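Local coordinates for protein dipeptidase (Streptococcus thermophilus, PDB 3PEB) that is probably a manganese-dependent hydrolase of the M24B peptidase family, represented here by its N-terminal creatinase/prolidase-type domain, at residues L92-D105 with V118-H131. Residues are numbered along the deposited sequence; the frame is centred on the assembly and turned at random. Where two conformers were deposited one is given.
Sequences LASTDIPIIYAEFD and VFEGRFENLTPFIH. With NA (sodium ion), chain M; EDO (1,2-ethanediol), chain H; EDO (1,2-ethanediol), chain J.
N125 OD1 is gripped by two backbone N-H groups: F104 N from across the contact at 3.1 Å and T127 N, from its own segment, at 3.0 Å. CG anti to the backbone N (chi1 -168°) sets OD1 between these donors, which arrive from opposite faces of the amide plane and should restrain the rotation of the amide; the bond to T127 N caps the start of the following helix. N125 CB lies over one face of the F104 ring, 3.9 Å from its centroid.

Upstream, the backbones pair as parallel strands. R122 N to P98 O, I100 N to R122 O, E124 N to I100 O, A102 N to E124 O and L126 N to A102 O form a continuous run, the last at 2.7 Å and almost straight (177°). Between D96–E120 and I99–R122 the register slips by one residue, a beta bulge; G121 sits there with backbone angles that call for glycine, its CA 3.4 Å from I97 O.

On one face of the sheet, E124 CB lies over the Y101 ring, 3.7 Å from its centroid, while the E124 carboxylate takes R122 NE in a salt bridge, in the guanidinium plane. I99 CG1 covers a face of that guanidinium. On the face that carries I100 and F123 the contacts are largely apolar: I100 CB packs over one face of the F123 ring, while I100 CD1 also reaches F119 CB at 3.5 Å. F119 O helps bind a sodium ion, together with Q116 O.

The contact joins the strands of a right-handed beta-alpha-beta crossover through helix 109-118. Strand 122-125 lies at the sheet edge, while strand 96-102 is flanked on its other side by strand 21-24; F112 of the crossover helix meets F123 edge-to-face, and helix 6-16 packs against Y101 and L126.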
ATOM      1  N   LEU A  92      10.419   5.407  -0.130  1.00 32.60           N
ATOM      2  CA  LEU A  92       9.715   5.558  -1.389  1.00 33.67           C
ATOM      3  C   LEU A  92      10.279   6.757  -2.146  1.00 35.86           C
ATOM      4  O   LEU A  92      10.322   7.856  -1.617  1.00 37.08           O
ATOM      5  CB  LEU A  92       8.227   5.757  -1.149  1.00 31.12           C
ATOM      6  CG  LEU A  92       7.443   4.634  -0.472  1.00 29.24           C
ATOM      7  CD1 LEU A  92       5.985   5.088  -0.290  1.00 24.64           C
ATOM      8  CD2 LEU A  92       7.527   3.301  -1.276  1.00 30.08           C
ATOM      9  N   ALA A  93      10.645   6.566  -3.402  1.00 38.86           N
ATOM     10  CA  ALA A  93      11.091   7.685  -4.254  1.00 40.21           C
ATOM     11  C   ALA A  93       9.988   8.685  -4.544  1.00 39.63           C
ATOM     12  O   ALA A  93      10.223   9.912  -4.596  1.00 41.51           O
ATOM     13  CB  ALA A  93      11.648   7.162  -5.568  1.00 42.74           C
ATOM     14  N   SER A  94       8.772   8.189  -4.728  1.00 36.16           N
ATOM     15  CA  SER A  94       7.722   9.061  -5.157  1.00 35.83           C
ATOM     16  C   SER A  94       6.630   9.169  -4.085  1.00 33.50           C
ATOM     17  O   SER A  94       5.921   8.205  -3.822  1.00 30.39           O
ATOM     18  CB  SER A  94       7.128   8.546  -6.442  1.00 35.77           C
ATOM     19  OG  SER A  94       6.080   9.389  -6.857  1.00 37.88           O
ATOM     20  N   THR A  95       6.498  10.361  -3.516  1.00 33.27           N
ATOM     21  CA  THR A  95       5.436  10.640  -2.559  1.00 33.27           C
ATOM     22  C   THR A  95       4.606  11.874  -2.930  1.00 35.30           C
ATOM     23  O   THR A  95       3.730  12.254  -2.182  1.00 35.49           O
ATOM     24  CB  THR A  95       6.017  10.805  -1.157  1.00 33.49           C
ATOM     25  OG1 THR A  95       6.954  11.886  -1.154  1.00 34.61           O
ATOM     26  CG2 THR A  95       6.709   9.503  -0.697  1.00 31.53           C
ATOM     27  N   ASP A  96       4.884  12.489  -4.077  1.00 37.52           N
ATOM     28  CA  ASP A  96       4.064  13.587  -4.583  0.50 38.99           C
ATOM     29  C   ASP A  96       3.228  13.065  -5.745  1.00 38.37           C
ATOM     30  O   ASP A  96       3.705  12.934  -6.881  1.00 38.73           O
ATOM     31  CB  ASP A  96       4.927  14.769  -5.019  0.50 41.41           C
ATOM     32  CG  ASP A  96       5.588  15.464  -3.846  0.50 44.37           C
ATOM     33  OD1 ASP A  96       5.260  16.644  -3.590  0.50 49.72           O
ATOM     34  OD2 ASP A  96       6.424  14.824  -3.173  0.50 47.88           O
ATOM     35  N   ILE A  97       1.982  12.725  -5.437  1.00 36.35           N
ATOM     36  CA  ILE A  97       1.075  12.091  -6.381  1.00 35.16           C
ATOM     37  C   ILE A  97      -0.227  12.829  -6.238  1.00 34.74           C
ATOM     38  O   ILE A  97      -0.814  12.807  -5.166  1.00 35.24           O
ATOM     39  CB  ILE A  97       0.891  10.610  -6.041  1.00 33.93           C
ATOM     40  CG1 ILE A  97       2.229   9.870  -6.106  1.00 36.50           C
ATOM     41  CG2 ILE A  97      -0.117   9.927  -6.961  1.00 32.11           C
ATOM     42  CD1 ILE A  97       2.401   8.982  -4.976  1.00 37.51           C
ATOM     43  N   PRO A  98      -0.694  13.486  -7.307  1.00 34.97           N
ATOM     44  CA  PRO A  98      -1.889  14.305  -7.171  1.00 35.18           C
ATOM     45  C   PRO A  98      -3.150  13.613  -6.655  1.00 33.34           C
ATOM     46  O   PRO A  98      -3.875  14.199  -5.854  1.00 32.26           O
ATOM     47  CB  PRO A  98      -2.108  14.834  -8.579  1.00 36.50           C
ATOM     48  CG  PRO A  98      -0.745  14.914  -9.154  1.00 37.84           C
ATOM     49  CD  PRO A  98      -0.007  13.731  -8.589  1.00 36.42           C
ATOM     50  N   ILE A  99      -3.420  12.396  -7.115  1.00 31.79           N
ATOM     51  CA  ILE A  99      -4.578  11.643  -6.658  1.00 30.07           C
ATOM     52  C   ILE A  99      -4.140  10.265  -6.183  1.00 28.43           C
ATOM     53  O   ILE A  99      -3.499   9.504  -6.937  1.00 26.92           O
ATOM     54  CB  ILE A  99      -5.638  11.497  -7.760  1.00 30.84           C
ATOM     55  CG1 ILE A  99      -6.077  12.871  -8.289  1.00 34.22           C
ATOM     56  CG2 ILE A  99      -6.817  10.692  -7.234  1.00 29.70           C
ATOM     57  CD1 ILE A  99      -6.969  12.829  -9.502  1.00 36.16           C
ATOM     58  N   ILE A 100      -4.458   9.950  -4.926  1.00 26.60           N
ATOM     59  CA  ILE A 100      -4.059   8.694  -4.319  1.00 25.57           C
ATOM     60  C   ILE A 100      -5.288   7.936  -3.873  1.00 24.94           C
ATOM     61  O   ILE A 100      -6.149   8.507  -3.188  1.00 25.76           O
ATOM     62  CB  ILE A 100      -3.142   8.934  -3.112  1.00 25.57           C
ATOM     63  CG1 ILE A 100      -1.883   9.685  -3.550  1.00 28.10           C
ATOM     64  CG2 ILE A 100      -2.776   7.613  -2.404  1.00 24.62           C
ATOM     65  CD1 ILE A 100      -1.016  10.154  -2.406  1.00 28.31           C
ATOM     66  N   TYR A 101      -5.375   6.650  -4.232  1.00 24.00           N
ATOM     67  CA  TYR A 101      -6.493   5.823  -3.795  1.00 24.09           C
ATOM     68  C   TYR A 101      -6.110   5.048  -2.529  1.00 23.52           C
ATOM     69  O   TYR A 101      -5.020   4.525  -2.438  1.00 24.08           O
ATOM     70  CB  TYR A 101      -6.978   4.871  -4.900  1.00 24.43           C
ATOM     71  CG  TYR A 101      -7.977   5.544  -5.808  1.00 26.22           C
ATOM     72  CD1 TYR A 101      -7.551   6.363  -6.847  1.00 27.24           C
ATOM     73  CD2 TYR A 101      -9.349   5.410  -5.585  1.00 27.15           C
ATOM     74  CE1 TYR A 101      -8.468   7.018  -7.655  1.00 29.51           C
ATOM     75  CE2 TYR A 101     -10.270   6.047  -6.379  1.00 28.29           C
ATOM     76  CZ  TYR A 101      -9.826   6.855  -7.422  1.00 29.05           C
ATOM     77  OH  TYR A 101     -10.735   7.500  -8.202  1.00 29.74           O
ATOM     78  N   ALA A 102      -7.035   4.965  -1.575  1.00 23.56           N
ATOM     79  CA  ALA A 102      -6.810   4.226  -0.335  1.00 22.95           C
ATOM     80  C   ALA A 102      -8.119   3.607   0.130  1.00 23.31           C
ATOM     81  O   ALA A 102      -9.209   3.987  -0.329  1.00 24.28           O
ATOM     82  CB  ALA A 102      -6.192   5.143   0.756  1.00 23.09           C
ATOM     83  N   GLU A 103      -8.025   2.612   1.008  1.00 22.55           N
ATOM     84  CA  GLU A 103      -9.214   1.867   1.400  1.00 23.15           C
ATOM     85  C   GLU A 103      -9.870   2.538   2.612  1.00 24.20           C
ATOM     86  O   GLU A 103      -9.490   2.254   3.742  1.00 24.07           O
ATOM     87  CB  GLU A 103      -8.864   0.426   1.740  1.00 22.44           C
ATOM     88  CG  GLU A 103      -8.244  -0.361   0.578  1.00 23.69           C
ATOM     89  CD  GLU A 103      -7.860  -1.757   0.992  1.00 24.40           C
ATOM     90  OE1 GLU A 103      -6.725  -1.902   1.511  1.00 23.98           O
ATOM     91  OE2 GLU A 103      -8.700  -2.696   0.837  1.00 25.72           O
ATOM     92  N   PHE A 104     -10.866   3.372   2.359  1.00 25.48           N
ATOM     93  CA  PHE A 104     -11.467   4.207   3.415  1.00 26.62           C
ATOM     94  C   PHE A 104     -12.243   3.397   4.444  1.00 28.30           C
ATOM     95  O   PHE A 104     -12.408   3.864   5.563  1.00 28.75           O
ATOM     96  CB  PHE A 104     -12.394   5.267   2.838  1.00 28.07           C
ATOM     97  CG  PHE A 104     -11.691   6.438   2.152  1.00 28.58           C
ATOM     98  CD1 PHE A 104     -10.319   6.471   1.925  1.00 29.15           C
ATOM     99  CD2 PHE A 104     -12.459   7.521   1.721  1.00 31.64           C
ATOM    100  CE1 PHE A 104      -9.738   7.567   1.283  1.00 29.92           C
ATOM    101  CE2 PHE A 104     -11.886   8.595   1.082  1.00 31.47           C
ATOM    102  CZ  PHE A 104     -10.533   8.612   0.839  1.00 29.78           C
ATOM    103  N   ASP A 105     -12.739   2.209   4.082  1.00 28.36           N
ATOM    104  CA  ASP A 105     -13.434   1.376   5.050  1.00 29.80           C
ATOM    105  C   ASP A 105     -12.449   0.690   5.998  1.00 28.03           C
ATOM    106  O   ASP A 105     -12.839   0.258   7.077  1.00 29.53           O
ATOM    107  CB  ASP A 105     -14.334   0.317   4.369  1.00 31.03           C
ATOM    108  CG  ASP A 105     -15.653   0.873   3.844  1.00 36.09           C
ATOM    109  OD1 ASP A 105     -15.874   2.108   3.764  1.00 38.91           O
ATOM    110  OD2 ASP A 105     -16.504   0.029   3.475  1.00 37.58           O
ATOM    111  N   VAL A 118       3.185  11.907   4.928  1.00 29.74           N
ATOM    112  CA  VAL A 118       4.127  11.382   3.928  1.00 29.10           C
ATOM    113  C   VAL A 118       3.767  11.900   2.525  1.00 29.78           C
ATOM    114  O   VAL A 118       4.626  12.376   1.778  1.00 30.76           O
ATOM    115  CB  VAL A 118       4.124   9.846   3.965  1.00 27.89           C
ATOM    116  CG1 VAL A 118       5.036   9.231   2.865  1.00 26.62           C
ATOM    117  CG2 VAL A 118       4.562   9.318   5.346  1.00 29.14           C
ATOM    118  N   PHE A 119       2.492  11.783   2.162  1.00 29.47           N
ATOM    119  CA  PHE A 119       2.033  12.029   0.801  1.00 31.20           C
ATOM    120  C   PHE A 119       1.385  13.363   0.624  1.00 34.79           C
ATOM    121  O   PHE A 119       0.515  13.739   1.406  1.00 34.50           O
ATOM    122  CB  PHE A 119       1.055  10.938   0.363  1.00 29.80           C
ATOM    123  CG  PHE A 119       1.693   9.592   0.258  1.00 26.76           C
ATOM    124  CD1 PHE A 119       2.414   9.232  -0.881  1.00 27.36           C
ATOM    125  CD2 PHE A 119       1.655   8.711   1.320  1.00 25.15           C
ATOM    126  CE1 PHE A 119       3.020   8.013  -0.956  1.00 24.36           C
ATOM    127  CE2 PHE A 119       2.277   7.474   1.251  1.00 24.63           C
ATOM    128  CZ  PHE A 119       2.967   7.117   0.122  1.00 23.63           C
ATOM    129  N   GLU A 120       1.837  14.056  -0.412  1.00 37.58           N
ATOM    130  CA  GLU A 120       1.231  15.285  -0.878  1.00 41.24           C
ATOM    131  C   GLU A 120       0.278  14.885  -1.997  1.00 40.41           C
ATOM    132  O   GLU A 120       0.722  14.423  -3.083  1.00 41.87           O
ATOM    133  CB  GLU A 120       2.303  16.236  -1.427  1.00 42.99           C
ATOM    134  CG  GLU A 120       1.768  17.588  -1.933  1.00 49.26           C
ATOM    135  CD  GLU A 120       1.407  18.563  -0.813  1.00 55.39           C
ATOM    136  OE1 GLU A 120       1.588  18.232   0.389  1.00 58.66           O
ATOM    137  OE2 GLU A 120       0.946  19.675  -1.151  1.00 62.53           O
ATOM    138  N   GLY A 121      -1.010  15.010  -1.717  1.00 39.37           N
ATOM    139  CA  GLY A 121      -2.045  14.814  -2.713  1.00 38.83           C
ATOM    140  C   GLY A 121      -3.409  14.561  -2.104  1.00 38.21           C
ATOM    141  O   GLY A 121      -3.567  14.530  -0.877  1.00 39.03           O
ATOM    142  N   ARG A 122      -4.377  14.365  -2.986  1.00 36.93           N
ATOM    143  CA  ARG A 122      -5.770  14.188  -2.650  1.00 37.07           C
ATOM    144  C   ARG A 122      -6.089  12.708  -2.600  1.00 33.92           C
ATOM    145  O   ARG A 122      -5.743  11.957  -3.527  1.00 31.80           O
ATOM    146  CB  ARG A 122      -6.642  14.839  -3.735  1.00 39.29           C
ATOM    147  CG  ARG A 122      -8.117  14.705  -3.448  1.00 44.59           C
ATOM    148  CD  ARG A 122      -8.961  15.544  -4.375  1.00 50.88           C
ATOM    149  NE  ARG A 122      -9.323  14.814  -5.590  1.00 53.79           N
ATOM    150  CZ  ARG A 122      -8.918  15.115  -6.819  1.00 57.32           C
ATOM    151  NH1 ARG A 122      -8.107  16.145  -7.050  1.00 60.28           N
ATOM    152  NH2 ARG A 122      -9.341  14.377  -7.840  1.00 58.52           N
ATOM    153  N   PHE A 123      -6.776  12.288  -1.545  1.00 31.48           N
ATOM    154  CA  PHE A 123      -7.123  10.897  -1.397  1.00 29.58           C
ATOM    155  C   PHE A 123      -8.559  10.619  -1.851  1.00 29.91           C
ATOM    156  O   PHE A 123      -9.496  11.394  -1.583  1.00 30.63           O
ATOM    157  CB  PHE A 123      -6.946  10.442   0.049  1.00 29.57           C
ATOM    158  CG  PHE A 123      -5.514  10.237   0.462  1.00 28.98           C
ATOM    159  CD1 PHE A 123      -4.701  11.312   0.778  1.00 31.78           C
ATOM    160  CD2 PHE A 123      -5.013   8.960   0.601  1.00 30.38           C
ATOM    161  CE1 PHE A 123      -3.381  11.107   1.191  1.00 31.35           C
ATOM    162  CE2 PHE A 123      -3.688   8.739   1.018  1.00 29.98           C
ATOM    163  CZ  PHE A 123      -2.879   9.814   1.298  1.00 31.41           C
ATOM    164  N   GLU A 124      -8.719   9.477  -2.501  1.00 28.14           N
ATOM    165  CA  GLU A 124      -9.997   8.975  -2.982  1.00 29.34           C
ATOM    166  C   GLU A 124     -10.152   7.542  -2.522  1.00 28.14           C
ATOM    167  O   GLU A 124      -9.171   6.895  -2.182  1.00 27.62           O
ATOM    168  CB  GLU A 124     -10.076   9.015  -4.507  1.00 30.51           C
ATOM    169  CG  GLU A 124     -10.032  10.424  -5.128  1.00 33.83           C
ATOM    170  CD  GLU A 124     -11.275  11.260  -4.861  1.00 41.52           C
ATOM    171  OE1 GLU A 124     -12.305  10.711  -4.396  1.00 43.88           O
ATOM    172  OE2 GLU A 124     -11.215  12.487  -5.124  1.00 45.34           O
ATOM    173  N   ASN A 125     -11.392   7.057  -2.512  1.00 28.44           N
ATOM    174  CA  ASN A 125     -11.738   5.765  -1.911  1.00 28.37           C
ATOM    175  C   ASN A 125     -11.626   4.576  -2.900  1.00 27.58           C
ATOM    176  O   ASN A 125     -12.319   4.534  -3.894  1.00 28.44           O
ATOM    177  CB  ASN A 125     -13.164   5.820  -1.390  1.00 29.59           C
ATOM    178  CG  ASN A 125     -13.517   4.660  -0.501  1.00 30.30           C
ATOM    179  OD1 ASN A 125     -12.661   3.847  -0.132  1.00 26.22           O
ATOM    180  ND2 ASN A 125     -14.800   4.614  -0.083  1.00 31.34           N
ATOM    181  N   LEU A 126     -10.748   3.638  -2.574  1.00 26.07           N
ATOM    182  CA  LEU A 126     -10.498   2.400  -3.325  1.00 25.32           C
ATOM    183  C   LEU A 126     -11.420   1.266  -2.931  1.00 25.66           C
ATOM    184  O   LEU A 126     -11.513   0.265  -3.651  1.00 25.86           O
ATOM    185  CB  LEU A 126      -9.069   1.933  -3.064  1.00 24.47           C
ATOM    186  CG  LEU A 126      -8.486   0.821  -3.958  1.00 25.13           C
ATOM    187  CD1 LEU A 126      -8.426   1.276  -5.431  1.00 27.14           C
ATOM    188  CD2 LEU A 126      -7.104   0.461  -3.422  1.00 24.36           C
ATOM    189  N   THR A 127     -12.107   1.386  -1.790  1.00 27.05           N
ATOM    190  CA  THR A 127     -12.845   0.254  -1.259  1.00 28.01           C
ATOM    191  C   THR A 127     -13.915  -0.285  -2.221  1.00 29.39           C
ATOM    192  O   THR A 127     -14.054  -1.507  -2.375  1.00 29.92           O
ATOM    193  CB  THR A 127     -13.435   0.566   0.168  1.00 28.63           C
ATOM    194  OG1 THR A 127     -12.374   0.576   1.134  1.00 28.74           O
ATOM    195  CG2 THR A 127     -14.451  -0.522   0.558  1.00 30.44           C
ATOM    196  N   PRO A 128     -14.683   0.602  -2.875  1.00 31.76           N
ATOM    197  CA  PRO A 128     -15.690   0.101  -3.810  1.00 33.44           C
ATOM    198  C   PRO A 128     -15.091  -0.753  -4.949  1.00 33.39           C
ATOM    199  O   PRO A 128     -15.624  -1.820  -5.273  1.00 33.94           O
ATOM    200  CB  PRO A 128     -16.333   1.381  -4.344  1.00 34.74           C
ATOM    201  CG  PRO A 128     -16.212   2.356  -3.190  1.00 35.16           C
ATOM    202  CD  PRO A 128     -14.831   2.054  -2.640  1.00 32.17           C
ATOM    203  N   PHE A 129     -13.959  -0.319  -5.493  1.00 32.73           N
ATOM    204  CA  PHE A 129     -13.293  -1.101  -6.514  1.00 32.84           C
ATOM    205  C   PHE A 129     -12.828  -2.465  -5.993  1.00 33.38           C
ATOM    206  O   PHE A 129     -13.009  -3.495  -6.691  1.00 34.61           O
ATOM    207  CB  PHE A 129     -12.152  -0.342  -7.148  1.00 32.21           C
ATOM    208  CG  PHE A 129     -11.532  -1.090  -8.303  1.00 34.10           C
ATOM    209  CD1 PHE A 129     -12.275  -1.328  -9.446  1.00 36.82           C
ATOM    210  CD2 PHE A 129     -10.247  -1.610  -8.221  1.00 34.24           C
ATOM    211  CE1 PHE A 129     -11.735  -2.054 -10.523  1.00 37.96           C
ATOM    212  CE2 PHE A 129      -9.705  -2.335  -9.307  1.00 34.78           C
ATOM    213  CZ  PHE A 129     -10.453  -2.547 -10.432  1.00 36.24           C
ATOM    214  N   ILE A 130     -12.286  -2.506  -4.769  1.00 32.20           N
ATOM    215  CA  ILE A 130     -11.856  -3.779  -4.204  1.00 33.29           C
ATOM    216  C   ILE A 130     -13.050  -4.748  -4.108  1.00 35.77           C
ATOM    217  O   ILE A 130     -12.925  -5.912  -4.495  1.00 35.01           O
ATOM    218  CB  ILE A 130     -11.131  -3.632  -2.849  1.00 31.73           C
ATOM    219  CG1 ILE A 130      -9.837  -2.805  -2.987  1.00 30.23           C
ATOM    220  CG2 ILE A 130     -10.840  -5.008  -2.219  1.00 33.08           C
ATOM    221  CD1 ILE A 130      -8.878  -3.245  -4.063  1.00 29.51           C
ATOM    222  N   HIS A 131     -14.200  -4.272  -3.621  1.00 37.95           N
ATOM    223  CA  HIS A 131     -15.398  -5.120  -3.566  0.50 40.95           C
ATOM    224  C   HIS A 131     -15.816  -5.596  -4.966  1.00 42.68           C
ATOM    225  O   HIS A 131     -16.160  -6.764  -5.153  1.00 44.64           O
ATOM    226  CB  HIS A 131     -16.554  -4.390  -2.871  0.50 41.96           C
ATOM    227  CG  HIS A 131     -16.347  -4.185  -1.401  0.50 41.88           C
ATOM    228  ND1 HIS A 131     -15.750  -5.128  -0.591  0.50 43.98           N
ATOM    229  CD2 HIS A 131     -16.690  -3.156  -0.588  0.50 42.62           C
ATOM    230  CE1 HIS A 131     -15.706  -4.675   0.652  0.50 43.28           C
ATOM    231  NE2 HIS A 131     -16.279  -3.485   0.681  0.50 42.17           N
TER
HETATM  232 NA    NA M 146      -0.441  15.400   2.712  1.00 50.11          NA
HETATM  233  C1  EDO H 141      10.092  11.777  -1.201  1.00 65.37           C
HETATM  234  O1  EDO H 141       9.589  11.928  -2.533  1.00 67.65           O
HETATM  235  C2  EDO H 141      10.106  10.297  -0.860  1.00 64.64           C
HETATM  236  O2  EDO H 141      11.401   9.833  -0.440  1.00 62.30           O
HETATM  237  C1  EDO J 143      -8.195  14.838   1.565  1.00 66.01           C
HETATM  238  O1  EDO J 143      -7.614  14.087   0.498  1.00 60.79           O
HETATM  239  C2  EDO J 143      -7.108  15.724   2.163  1.00 66.45           C
HETATM  240  O2  EDO J 143      -5.843  15.457   1.529  1.00 67.01           O
HETATM  241  O   HOH W   1       5.428  14.326  -0.408  1.00 58.48           O
HETATM  242  O   HOH W   2     -11.351  -2.152   0.938  1.00 29.68           O
HETATM  243  O   HOH W   3     -16.394   2.666   1.151  1.00 37.34           O
HETATM  244  O   HOH W   4     -16.156  -2.589   3.190  1.00 50.53           O
HETATM  245  O   HOH W   5       1.874  16.464   2.750  1.00 47.53           O
HETATM  246  O   HOH W   6      -2.467  14.405   1.832  1.00 43.64           O
HETATM  247  O   HOH W   7      -1.194  17.018   4.233  1.00 49.51           O